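Local atomic coordinates of putative transcriptional regulator (Bacillus cytotoxicus NVH 391-98, PDB entry 3K4H), a protein that probably regulates transcription as a LacI-family regulator whose periplasmic-binding-protein-like sensor region holds a glucose-based glycan between its two lobes. Residues A[112-115]-A[116-119]. Residues are numbered along the deposited sequence; the frame is centred on the assembly and turned at random.
Sequences DNDN and YTAA. With GLC (alpha-D-glucopyranose), chain C.
Asp114 and Thr117 make a side-chain N-cap, the motif that starts helix 115-128 where the chain, leaving strand 110-112 of the parallel sheet, crosses to the other lobe of this periplasmic-binding-protein-like fold. The example illustrates how one short strand-to-helix link can cap a helix and offer polar groups to a ligand.

Tyr116, in the first turn, rests its CB near Asp114 OD2, while its ring leads away toward helix 144-159, where OH is hydrogen-bonded to Asp155. Thr117 carries the cap. With Asp114 CG anti to the backbone N (chi1 -176°), the carboxylate turns back over the helix start, and Thr117 N gives a nearly straight but long bond to Asp114 OD2, 3.3 Å. Asp114 OD1 accepts from Thr117 OG1 at 2.6 Å. Both donors meet the carboxylate from out of its plane, and the two bonds together limit its rotation. A negative charge here would probably interact favourably with the helix dipole. Ala118 N continues the pattern, bonding Asp114 O at 2.9 Å, and Ala119 N closes the next turn on Asn115 O.

The strand end, the loop and the first helical turn together serve the sugar, a bound alpha-D-glucopyranose. Asp112 OD1 accepts from its O4, and Asn113 OD1 lies beside O6, at a separation too short to be trusted at this resolution. Asn113 ND2 is held by the backbone oxygens of Val245 and Ile274, and Arg149 bonds Asn115 OD1, orienting that amide for the glycan pocket: Asn115 ND2 donates to glucose O6 over 3.1 Å.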
loop_
_atom_site.group_PDB
_atom_site.type_symbol
_atom_site.label_atom_id
_atom_site.label_comp_id
_atom_site.label_asym_id
_atom_site.label_seq_id
_atom_site.Cartn_x
_atom_site.Cartn_y
_atom_site.Cartn_z
ATOM N N ASP A 112 6.035 -5.436 1.729
ATOM C CA ASP A 112 6.675 -4.342 1.050
ATOM C C ASP A 112 6.470 -3.069 1.769
ATOM O O ASP A 112 5.757 -3.039 2.681
ATOM C CB ASP A 112 6.127 -4.238 -0.341
ATOM C CG ASP A 112 6.981 -3.454 -1.240
ATOM O OD1 ASP A 112 8.129 -3.246 -0.930
ATOM O OD2 ASP A 112 6.503 -3.046 -2.274
ATOM N N ASN A 113 7.177 -2.031 1.405
ATOM C CA ASN A 113 6.840 -0.707 1.837
ATOM C C ASN A 113 6.103 -0.031 0.725
ATOM O O ASN A 113 6.199 -0.440 -0.368
ATOM C CB ASN A 113 8.050 0.132 2.075
ATOM C CG ASN A 113 9.074 -0.539 2.823
ATOM O OD1 ASN A 113 9.984 -1.062 2.272
ATOM N ND2 ASN A 113 9.001 -0.449 4.092
ATOM N N ASP A 114 5.368 1.017 0.989
ATOM C CA ASP A 114 4.707 1.713 -0.104
ATOM C C ASP A 114 5.719 2.622 -0.772
ATOM O O ASP A 114 5.697 3.858 -0.595
ATOM C CB ASP A 114 3.515 2.516 0.394
ATOM C CG ASP A 114 2.744 3.169 -0.729
ATOM O OD1 ASP A 114 1.761 3.857 -0.430
ATOM O OD2 ASP A 114 3.126 3.013 -1.909
ATOM N N ASN A 115 6.624 1.993 -1.517
ATOM C CA ASN A 115 7.727 2.653 -2.165
ATOM C C ASN A 115 7.302 3.761 -3.116
ATOM O O ASN A 115 7.978 4.781 -3.223
ATOM C CB ASN A 115 8.534 1.616 -2.905
ATOM C CG ASN A 115 9.457 0.879 -1.998
ATOM O OD1 ASN A 115 10.137 1.501 -1.178
ATOM N ND2 ASN A 115 9.488 -0.449 -2.109
ATOM N N TYR A 116 6.173 3.568 -3.794
ATOM C CA TYR A 116 5.660 4.599 -4.672
ATOM C C TYR A 116 5.442 5.869 -3.882
ATOM O O TYR A 116 5.952 6.928 -4.256
ATOM C CB TYR A 116 4.369 4.174 -5.353
ATOM C CG TYR A 116 3.807 5.251 -6.234
ATOM C CD1 TYR A 116 4.206 5.374 -7.557
ATOM C CD2 TYR A 116 2.894 6.175 -5.730
ATOM C CE1 TYR A 116 3.679 6.387 -8.355
ATOM C CE2 TYR A 116 2.383 7.170 -6.504
ATOM C CZ TYR A 116 2.775 7.270 -7.807
ATOM O OH TYR A 116 2.248 8.279 -8.554
ATOM N N THR A 117 4.715 5.762 -2.779
ATOM C CA THR A 117 4.446 6.921 -1.956
ATOM C C THR A 117 5.668 7.453 -1.205
ATOM O O THR A 117 5.793 8.670 -1.011
ATOM C CB THR A 117 3.298 6.645 -0.995
ATOM O OG1 THR A 117 2.201 6.111 -1.752
ATOM C CG2 THR A 117 2.856 7.930 -0.307
ATOM N N ALA A 118 6.572 6.566 -0.781
ATOM C CA ALA A 118 7.749 7.064 -0.078
ATOM C C ALA A 118 8.485 8.018 -1.021
ATOM O O ALA A 118 8.771 9.148 -0.629
ATOM C CB ALA A 118 8.628 5.952 0.411
ATOM N N ALA A 119 8.707 7.593 -2.273
ATOM C CA ALA A 119 9.436 8.376 -3.288
ATOM C C ALA A 119 8.684 9.636 -3.689
ATOM O O ALA A 119 9.284 10.687 -3.869
ATOM C CB ALA A 119 9.757 7.529 -4.517
HETATM C C1 GLC C . 14.135 -4.998 -0.537
HETATM C C2 GLC C . 13.492 -6.008 -1.465
HETATM C C3 GLC C . 12.529 -5.235 -2.350
HETATM C C4 GLC C . 11.476 -4.504 -1.496
HETATM C C5 GLC C . 12.144 -3.655 -0.440
HETATM C C6 GLC C . 11.083 -3.096 0.477
HETATM O O2 GLC C . 14.500 -6.607 -2.247
HETATM O O3 GLC C . 12.016 -6.149 -3.293
HETATM O O4 GLC C . 10.784 -3.550 -2.237
HETATM O O5 GLC C . 13.132 -4.393 0.270
HETATM O O6 GLC C . 11.023 -1.722 0.206
#